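Side-chain contacts in Cj0977 (Campylobacter jejuni, PDB 3BNV), which is a sigma28-regulated virulence protein with a hot-dog fold, nonflagellar although its regulation is shared with flagellar genes, and of unknown biochemical function: residues Lys124-Val129 with Met134-Ile139; Phe69-Ala74 with Ile90-Phe95; Arg22-Thr27 with Ile40-Asn45. One frame throughout, in Å; residues are numbered along the deposited sequence.

Contact 1: Lys124-Val129 with Met134-Ile139; sequences KVVGHV and MFEGTI
Lys124 folds its chain over the strand to which Gly137 belongs, bending at chi2 (-56°) so that CD lies 3.6 Å from Gly137 O. Its ammonium then sits between two side chains of the partner strand. NZ is 3.7 Å from Thr138 OG1, too far for a hydrogen bond, and 4.4 Å from Glu136 OE2, so the opposite charges are near without forming a salt bridge. The carboxylate of Glu136 is held instead by Lys133 and the hydroxyl of Tyr97, both meeting OE1. The other face of the hairpin is apolar. With CG anti to the backbone N (chi1 168°), the Phe135 ring runs along the sheet beneath Gly137, which puts no side chain in its way; CG1 of Val125 meets the ring edge at CE2 (4.3 Å). At the far end Met134, a selenomethionine bent at chi2 and chi3, reaches across to Val129, its CG packing on Val129 CG2 at 3.7 Å. These side chains are set by antiparallel pairing: Val125 and Gly137 bond in both directions, the Val125 N-H pointing almost straight at Gly137 O (2.7 Å). Gly127 O accepts from Met134 N at 2.8 Å and only weakly from Phe135 N, a classic beta bulge opposite Gly127. The hairpin of strands 120-129 and 132-143 is flanked by strand 105-112 beside Lys124-Val129 and by strand 87-96 beside Met134-Ile139, while Val125 packs on Ala74 and Val77, and Phe135 on Ile70 and Ala74, of helix 67-82.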
loop_
_atom_site.group_PDB
_atom_site.type_symbol
_atom_site.label_atom_id
_atom_site.label_comp_id
_atom_site.label_asym_id
_atom_site.label_seq_id
_atom_site.Cartn_x
_atom_site.Cartn_y
_atom_site.Cartn_z
ATOM N N LYS A 124 -2.977 -9.084 -12.863
ATOM C CA LYS A 124 -1.951 -9.916 -12.248
ATOM C C LYS A 124 -0.671 -9.068 -12.187
ATOM O O LYS A 124 -0.216 -8.541 -13.209
ATOM C CB LYS A 124 -1.785 -11.187 -13.092
ATOM C CG LYS A 124 -1.692 -12.466 -12.311
ATOM C CD LYS A 124 -0.528 -12.379 -11.280
ATOM C CE LYS A 124 -0.315 -13.699 -10.483
ATOM N NZ LYS A 124 -1.117 -13.750 -9.208
ATOM N N VAL A 125 -0.136 -8.867 -10.989
ATOM C CA VAL A 125 1.086 -8.087 -10.819
ATOM C C VAL A 125 2.201 -8.957 -10.226
ATOM O O VAL A 125 1.953 -9.791 -9.348
ATOM C CB VAL A 125 0.881 -6.901 -9.870
ATOM C CG1 VAL A 125 2.065 -5.946 -9.945
ATOM C CG2 VAL A 125 -0.429 -6.166 -10.180
ATOM N N VAL A 126 3.423 -8.745 -10.692
ATOM C CA VAL A 126 4.549 -9.546 -10.262
ATOM C C VAL A 126 5.700 -8.574 -10.036
ATOM O O VAL A 126 5.859 -7.637 -10.811
ATOM C CB VAL A 126 4.932 -10.556 -11.353
ATOM C CG1 VAL A 126 6.041 -10.017 -12.185
ATOM C CG2 VAL A 126 5.370 -11.825 -10.758
ATOM N N GLY A 127 6.479 -8.759 -8.965
ATOM C CA GLY A 127 7.611 -7.862 -8.683
ATOM C C GLY A 127 8.943 -8.601 -8.534
ATOM O O GLY A 127 9.015 -9.663 -7.909
ATOM N N HIS A 128 10.005 -8.044 -9.098
ATOM C CA HIS A 128 11.314 -8.648 -9.025
ATOM C C HIS A 128 12.335 -7.672 -8.456
ATOM O O HIS A 128 12.257 -6.473 -8.717
ATOM C CB HIS A 128 11.802 -9.030 -10.423
ATOM C CG HIS A 128 11.236 -10.313 -10.927
ATOM N ND1 HIS A 128 10.093 -10.370 -11.695
ATOM C CD2 HIS A 128 11.651 -11.591 -10.775
ATOM C CE1 HIS A 128 9.836 -11.629 -12.004
ATOM N NE2 HIS A 128 10.762 -12.389 -11.456
ATOM N N VAL A 129 13.302 -8.183 -7.698
ATOM C CA VAL A 129 14.540 -7.453 -7.510
ATOM C C VAL A 129 15.606 -8.263 -8.203
ATOM O O VAL A 129 15.891 -9.390 -7.807
ATOM C CB VAL A 129 14.993 -7.260 -6.029
ATOM C CG1 VAL A 129 16.332 -6.579 -6.017
ATOM C CG2 VAL A 129 13.988 -6.433 -5.215
HETATM N N MSE A 134 9.852 -11.302 -5.803
HETATM C CA MSE A 134 9.656 -10.842 -4.426
HETATM C C MSE A 134 8.173 -10.728 -4.072
HETATM O O MSE A 134 7.783 -10.807 -2.901
HETATM C CB MSE A 134 10.186 -9.405 -4.273
HETATM C CG MSE A 134 11.614 -9.179 -4.657
HETATM SE SE MSE A 134 13.000 -10.119 -3.593
HETATM C CE MSE A 134 13.068 -8.918 -2.006
ATOM N N PHE A 135 7.362 -10.452 -5.082
ATOM C CA PHE A 135 5.991 -10.118 -4.848
ATOM C C PHE A 135 5.111 -10.616 -5.989
ATOM O O PHE A 135 5.496 -10.585 -7.173
ATOM C CB PHE A 135 5.852 -8.591 -4.651
ATOM C CG PHE A 135 4.444 -8.094 -4.681
ATOM C CD1 PHE A 135 3.691 -8.026 -3.517
ATOM C CD2 PHE A 135 3.867 -7.686 -5.861
ATOM C CE1 PHE A 135 2.348 -7.549 -3.517
ATOM C CE2 PHE A 135 2.523 -7.206 -5.880
ATOM C CZ PHE A 135 1.766 -7.145 -4.696
ATOM N N GLU A 136 3.923 -11.066 -5.622
ATOM C CA GLU A 136 2.966 -11.585 -6.595
ATOM C C GLU A 136 1.558 -11.222 -6.086
ATOM O O GLU A 136 1.262 -11.371 -4.898
ATOM C CB GLU A 136 3.169 -13.099 -6.733
ATOM C CG GLU A 136 2.480 -13.754 -7.905
ATOM C CD GLU A 136 3.245 -14.963 -8.471
ATOM O OE1 GLU A 136 4.172 -15.508 -7.815
ATOM O OE2 GLU A 136 2.908 -15.369 -9.600
ATOM N N GLY A 137 0.710 -10.712 -6.965
ATOM C CA GLY A 137 -0.614 -10.326 -6.527
ATOM C C GLY A 137 -1.665 -10.132 -7.602
ATOM O O GLY A 137 -1.357 -9.891 -8.770
ATOM N N THR A 138 -2.920 -10.243 -7.192
ATOM C CA THR A 138 -4.029 -9.929 -8.069
ATOM C C THR A 138 -4.753 -8.715 -7.535
ATOM O O THR A 138 -5.137 -8.674 -6.359
ATOM C CB THR A 138 -5.060 -11.044 -8.114
ATOM O OG1 THR A 138 -4.458 -12.260 -8.578
ATOM C CG2 THR A 138 -6.136 -10.653 -9.074
ATOM N N ILE A 139 -4.994 -7.747 -8.406
ATOM C CA ILE A 139 -5.669 -6.527 -7.992
ATOM C C ILE A 139 -6.901 -6.262 -8.842
ATOM O O ILE A 139 -6.849 -6.330 -10.060
ATOM C CB ILE A 139 -4.695 -5.357 -8.067
ATOM C CG1 ILE A 139 -3.605 -5.552 -7.012
ATOM C CG2 ILE A 139 -5.401 -4.071 -7.843
ATOM C CD1 ILE A 139 -2.681 -4.393 -6.919
#

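Contact 2: Phe69-Ala74 with Ile90-Phe95; sequences FIFAAA and IGSKCF
The ring of Phe71 meets strand 87-96 with its edge: Ser92 and Cys94 both lie near the ring plane, and no atom of Ile90-Phe95 sits over a face. Stacking is left to the second subunit, whose own Phe71 ring packs against this one, with Ala68 of that subunit also touching it. The two strand residues lie side by side along the edge and share CE2. Ser92 OG comes to CE2 of Phe71 at 3.3 Å and to CZ at 3.5 Å, while Cys94 SG lies 3.6 Å from CD2 of Phe71 and 3.8 Å from its CE2. The sulfur is 4.8 Å from the Phe71 ring centroid and 89° off the ring normal, an edge-on sulfur-aromatic contact. No hydrogen bond joins the segments; polar oxygen and polarisable sulfur face the C-H rim of the ring, which is probably weakly favourable. The reach depends on Phe71 more than on the backbones, whose nearest CA atoms, in Phe71 and Cys94, remain 8.2 Å apart. CG of Phe71 stands anti to its N (chi1 179°), carrying the ring off the helix towards the strand. Alternation along the strand does the rest: Ser92 and Cys94 point to the helix, whereas Lys93 between them projects from the other face and packs on Lys93 of the second subunit. Cys94 also touches Phe135, and Ile89 touches Phe71, so the ring edge belongs to a buried layer between helix and sheet. A long helix packed across a curved antiparallel sheet is the hallmark of the hot-dog fold. Here strand 87-96 also pairs antiparallel with a strand of the second subunit, carrying the sheet across the interface, as in many hot-dog dimers.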
loop_
_atom_site.group_PDB
_atom_site.type_symbol
_atom_site.label_atom_id
_atom_site.label_comp_id
_atom_site.label_asym_id
_atom_site.label_seq_id
_atom_site.Cartn_x
_atom_site.Cartn_y
_atom_site.Cartn_z
ATOM N N PHE A 69 4.680 -0.159 0.689
ATOM C CA PHE A 69 5.199 0.560 -0.478
ATOM C C PHE A 69 5.294 -0.351 -1.671
ATOM O O PHE A 69 5.123 0.080 -2.808
ATOM C CB PHE A 69 6.521 1.247 -0.180
ATOM C CG PHE A 69 6.371 2.321 0.823
ATOM C CD1 PHE A 69 5.797 3.516 0.467
ATOM C CD2 PHE A 69 6.686 2.094 2.148
ATOM C CE1 PHE A 69 5.601 4.511 1.388
ATOM C CE2 PHE A 69 6.497 3.069 3.078
ATOM C CZ PHE A 69 5.949 4.288 2.705
ATOM N N ILE A 70 5.527 -1.633 -1.416
ATOM C CA ILE A 70 5.541 -2.560 -2.521
ATOM C C ILE A 70 4.120 -2.619 -3.032
ATOM O O ILE A 70 3.895 -2.594 -4.245
ATOM C CB ILE A 70 5.947 -3.933 -2.072
ATOM C CG1 ILE A 70 7.300 -3.895 -1.396
ATOM C CG2 ILE A 70 6.000 -4.878 -3.224
ATOM C CD1 ILE A 70 7.537 -5.224 -0.595
ATOM N N PHE A 71 3.156 -2.673 -2.106
ATOM C CA PHE A 71 1.762 -2.709 -2.513
ATOM C C PHE A 71 1.433 -1.438 -3.279
ATOM O O PHE A 71 0.848 -1.490 -4.347
ATOM C CB PHE A 71 0.815 -2.871 -1.332
ATOM C CG PHE A 71 -0.666 -2.895 -1.724
ATOM C CD1 PHE A 71 -1.421 -1.742 -1.741
ATOM C CD2 PHE A 71 -1.293 -4.084 -2.079
ATOM C CE1 PHE A 71 -2.775 -1.782 -2.091
ATOM C CE2 PHE A 71 -2.630 -4.104 -2.451
ATOM C CZ PHE A 71 -3.370 -2.957 -2.442
ATOM N N ALA A 72 1.836 -0.287 -2.758
ATOM C CA ALA A 72 1.570 0.933 -3.476
ATOM C C ALA A 72 2.046 0.828 -4.910
ATOM O O ALA A 72 1.317 1.185 -5.822
ATOM C CB ALA A 72 2.217 2.104 -2.791
ATOM N N ALA A 73 3.262 0.349 -5.124
ATOM C CA ALA A 73 3.773 0.269 -6.474
ATOM C C ALA A 73 2.874 -0.673 -7.306
ATOM O O ALA A 73 2.497 -0.356 -8.433
ATOM C CB ALA A 73 5.201 -0.189 -6.454
ATOM N N ALA A 74 2.504 -1.812 -6.729
ATOM C CA ALA A 74 1.650 -2.754 -7.437
ATOM C C ALA A 74 0.285 -2.135 -7.771
ATOM O O ALA A 74 -0.281 -2.342 -8.854
ATOM C CB ALA A 74 1.483 -3.989 -6.620
ATOM N N ILE A 90 -10.682 -2.169 -5.820
ATOM C CA ILE A 90 -11.742 -2.540 -4.887
ATOM C C ILE A 90 -11.418 -3.760 -4.098
ATOM O O ILE A 90 -12.135 -4.108 -3.164
ATOM C CB ILE A 90 -13.032 -2.807 -5.591
ATOM C CG1 ILE A 90 -12.822 -3.845 -6.683
ATOM C CG2 ILE A 90 -13.602 -1.524 -6.106
ATOM C CD1 ILE A 90 -14.078 -4.499 -7.104
ATOM N N GLY A 91 -10.344 -4.432 -4.483
ATOM C CA GLY A 91 -9.937 -5.652 -3.796
ATOM C C GLY A 91 -8.550 -6.078 -4.207
ATOM O O GLY A 91 -8.110 -5.762 -5.318
ATOM N N SER A 92 -7.849 -6.796 -3.323
ATOM C CA SER A 92 -6.547 -7.379 -3.690
ATOM C C SER A 92 -6.208 -8.643 -2.920
ATOM O O SER A 92 -6.702 -8.877 -1.803
ATOM C CB SER A 92 -5.408 -6.356 -3.555
ATOM O OG SER A 92 -5.512 -5.684 -2.320
ATOM N N LYS A 93 -5.350 -9.451 -3.535
ATOM C CA LYS A 93 -4.854 -10.673 -2.922
ATOM C C LYS A 93 -3.359 -10.743 -3.230
ATOM O O LYS A 93 -2.980 -11.037 -4.361
ATOM C CB LYS A 93 -5.583 -11.864 -3.515
ATOM C CG LYS A 93 -5.078 -13.206 -3.043
ATOM C CD LYS A 93 -5.865 -13.688 -1.843
ATOM C CE LYS A 93 -5.105 -14.741 -1.036
ATOM N NZ LYS A 93 -5.181 -16.086 -1.674
ATOM N N CYS A 94 -2.520 -10.445 -2.239
ATOM C CA CYS A 94 -1.058 -10.378 -2.470
ATOM C C CYS A 94 -0.252 -11.384 -1.676
ATOM O O CYS A 94 -0.627 -11.761 -0.562
ATOM C CB CYS A 94 -0.484 -9.011 -2.132
ATOM S SG CYS A 94 -1.384 -7.645 -2.799
ATOM N N PHE A 95 0.875 -11.780 -2.263
ATOM C CA PHE A 95 1.940 -12.515 -1.575
ATOM C C PHE A 95 3.210 -11.660 -1.578
ATOM O O PHE A 95 3.626 -11.148 -2.613
ATOM C CB PHE A 95 2.236 -13.853 -2.268
ATOM C CG PHE A 95 1.057 -14.778 -2.313
ATOM C CD1 PHE A 95 0.791 -15.637 -1.258
ATOM C CD2 PHE A 95 0.175 -14.763 -3.412
ATOM C CE1 PHE A 95 -0.318 -16.462 -1.297
ATOM C CE2 PHE A 95 -0.933 -15.590 -3.448
ATOM C CZ PHE A 95 -1.176 -16.436 -2.392
#

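Contact 3: Arg22-Thr27 with Ile40-Asn45; sequences RAELLT and IEIDKN
Ile42 points from its strand into the angle between Glu24 and Leu25, and its branches are shared between them. CG1 stands between the backbone N and the carbonyl carbon (chi1 81°), which sends CG1 and CD1 towards the loop and sets CG2 beside the N. Glu24 and Ile42 run past each other in opposite senses: CB of Glu24 packs on Ile42 CD1 at 3.9 Å, while the extended chain brings OE1 of Glu24 to Ile42 CG1 at 3.8 Å. The glutamate touches the isoleucine at its two ends, CB and OE1, by van der Waals contact, and no hydrogen bond links the segments. Leu25 approaches at a slant, its CD2 methyl touching Ile42 CG2 at 3.9 Å and Ile42 CD1 at 4.0 Å. In the fold this is where the loop after helix 15-22 passes beside strand 38-43, one of the two edge strands of the hot-dog sheet within this chain. That strand is hydrogen-bonded to strand 46-52, with a classic beta bulge where Ile40 and Glu41 both face Lys48. Asn83, just beyond the end of helix 67-82, holds the loop beside the strand: its OD1 accepts from Leu26 N, its ND2 donates to Glu24 O, and its side chain also touches Leu25 and Ile42. The patch lies at the protein surface, with Glu24 exposed to solvent and the aliphatic side chains of Leu25 and Ile42 partly exposed.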
loop_
_atom_site.group_PDB
_atom_site.type_symbol
_atom_site.label_atom_id
_atom_site.label_comp_id
_atom_site.label_asym_id
_atom_site.label_seq_id
_atom_site.Cartn_x
_atom_site.Cartn_y
_atom_site.Cartn_z
ATOM N N ARG A 22 4.115 9.222 -19.695
ATOM C CA ARG A 22 3.514 10.396 -19.045
ATOM C C ARG A 22 2.443 10.986 -19.945
ATOM O O ARG A 22 1.333 11.290 -19.495
ATOM C CB ARG A 22 4.550 11.478 -18.720
ATOM C CG ARG A 22 5.174 11.431 -17.335
ATOM C CD ARG A 22 5.979 12.707 -17.069
ATOM N NE ARG A 22 7.025 12.507 -16.061
ATOM C CZ ARG A 22 8.164 13.208 -15.995
ATOM N NH1 ARG A 22 8.434 14.170 -16.878
ATOM N NH2 ARG A 22 9.053 12.938 -15.040
ATOM N N ALA A 23 2.770 11.123 -21.225
ATOM C CA ALA A 23 1.817 11.658 -22.206
ATOM C C ALA A 23 0.602 10.762 -22.436
ATOM O O ALA A 23 -0.384 11.220 -22.969
ATOM C CB ALA A 23 2.513 11.945 -23.527
ATOM N N GLU A 24 0.675 9.497 -22.033
ATOM C CA GLU A 24 -0.434 8.553 -22.235
ATOM C C GLU A 24 -1.205 8.208 -20.961
ATOM O O GLU A 24 -2.332 7.734 -21.031
ATOM C CB GLU A 24 0.069 7.238 -22.847
ATOM C CG GLU A 24 0.174 7.214 -24.364
ATOM C CD GLU A 24 1.243 6.231 -24.849
ATOM O OE1 GLU A 24 1.041 5.009 -24.690
ATOM O OE2 GLU A 24 2.285 6.679 -25.386
ATOM N N LEU A 25 -0.588 8.407 -19.802
ATOM C CA LEU A 25 -1.180 7.946 -18.556
ATOM C C LEU A 25 -2.360 8.827 -18.157
ATOM O O LEU A 25 -2.210 10.029 -17.953
ATOM C CB LEU A 25 -0.118 7.923 -17.453
ATOM C CG LEU A 25 0.034 6.651 -16.625
ATOM C CD1 LEU A 25 -1.256 6.354 -15.968
ATOM C CD2 LEU A 25 0.380 5.503 -17.533
ATOM N N LEU A 26 -3.538 8.221 -18.056
ATOM C CA LEU A 26 -4.744 8.936 -17.637
ATOM C C LEU A 26 -5.024 8.709 -16.156
ATOM O O LEU A 26 -5.733 9.494 -15.528
ATOM C CB LEU A 26 -5.965 8.513 -18.474
ATOM C CG LEU A 26 -6.071 8.967 -19.940
ATOM C CD1 LEU A 26 -7.119 8.185 -20.723
ATOM C CD2 LEU A 26 -6.368 10.450 -20.020
ATOM N N THR A 27 -4.462 7.638 -15.606
ATOM C CA THR A 27 -4.766 7.222 -14.240
ATOM C C THR A 27 -3.847 7.863 -13.216
ATOM O O THR A 27 -2.680 8.070 -13.478
ATOM C CB THR A 27 -4.661 5.681 -14.094
ATOM O OG1 THR A 27 -5.199 5.258 -12.832
ATOM C CG2 THR A 27 -3.233 5.246 -14.175
ATOM N N ILE A 40 6.900 2.823 -16.790
ATOM C CA ILE A 40 8.103 2.766 -17.612
ATOM C C ILE A 40 7.722 2.214 -18.997
ATOM O O ILE A 40 8.462 2.335 -19.965
ATOM C CB ILE A 40 9.098 1.825 -16.848
ATOM C CG1 ILE A 40 10.530 2.138 -17.081
ATOM C CG2 ILE A 40 8.976 0.385 -17.255
ATOM C CD1 ILE A 40 11.333 0.868 -16.837
ATOM N N GLU A 41 6.543 1.608 -19.062
ATOM C CA GLU A 41 5.997 1.088 -20.301
ATOM C C GLU A 41 4.519 0.766 -20.121
ATOM O O GLU A 41 4.085 0.305 -19.050
ATOM C CB GLU A 41 6.765 -0.146 -20.754
ATOM C CG GLU A 41 6.082 -0.909 -21.844
ATOM C CD GLU A 41 6.984 -1.943 -22.495
ATOM O OE1 GLU A 41 6.574 -2.450 -23.570
ATOM O OE2 GLU A 41 8.091 -2.239 -21.953
ATOM N N ILE A 42 3.734 1.054 -21.155
ATOM C CA ILE A 42 2.323 0.682 -21.128
ATOM C C ILE A 42 1.844 0.277 -22.493
ATOM O O ILE A 42 2.453 0.598 -23.487
ATOM C CB ILE A 42 1.380 1.761 -20.569
ATOM C CG1 ILE A 42 1.052 2.797 -21.624
ATOM C CG2 ILE A 42 1.968 2.434 -19.358
ATOM C CD1 ILE A 42 -0.041 3.726 -21.141
ATOM N N ASP A 43 0.751 -0.458 -22.514
ATOM C CA ASP A 43 0.176 -0.996 -23.730
ATOM C C ASP A 43 -1.211 -1.476 -23.324
ATOM O O ASP A 43 -1.585 -1.443 -22.135
ATOM C CB ASP A 43 1.016 -2.190 -24.211
ATOM C CG ASP A 43 1.033 -2.358 -25.749
ATOM O OD1 ASP A 43 1.901 -3.123 -26.231
ATOM O OD2 ASP A 43 0.210 -1.745 -26.487
ATOM N N LYS A 44 -1.972 -1.943 -24.298
ATOM C CA LYS A 44 -3.265 -2.537 -24.008
ATOM C C LYS A 44 -3.124 -3.637 -22.944
ATOM O O LYS A 44 -2.391 -4.618 -23.155
ATOM C CB LYS A 44 -3.836 -3.137 -25.288
ATOM C CG LYS A 44 -5.176 -3.781 -25.102
ATOM C CD LYS A 44 -6.192 -2.756 -24.684
ATOM C CE LYS A 44 -7.566 -3.097 -25.232
ATOM N NZ LYS A 44 -8.264 -4.098 -24.378
ATOM N N ASN A 45 -3.807 -3.482 -21.808
ATOM C CA ASN A 45 -3.841 -4.547 -20.802
ATOM C C ASN A 45 -2.499 -4.825 -20.168
ATOM O O ASN A 45 -2.280 -5.907 -19.618
ATOM C CB ASN A 45 -4.382 -5.857 -21.388
ATOM C CG ASN A 45 -5.912 -5.883 -21.460
ATOM O OD1 ASN A 45 -6.597 -5.202 -20.687
ATOM N ND2 ASN A 45 -6.446 -6.666 -22.385
#

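Contacts 1 and 2 are neighbours, their centres about 8 Å apart; the centre of contact 3 lies about 18 and 19 Å from theirs, on the opposite side of the chain's centre. Contact 2 is wholly buried and contact 1 partly so, whereas contact 3 is at the surface. All three reach the same sheet. Strands 132-143 and 87-96 adjoin in it, linking the first two, and helix 67-82 packs against both strands. Backbone hydrogen bonding dominates contact 1; contact 2 joins helix to sheet through one ring edge beside the subunit interface; contact 3 lays a loop on an outer strand by sparse van der Waals packing of two aliphatic side chains and a glutamate.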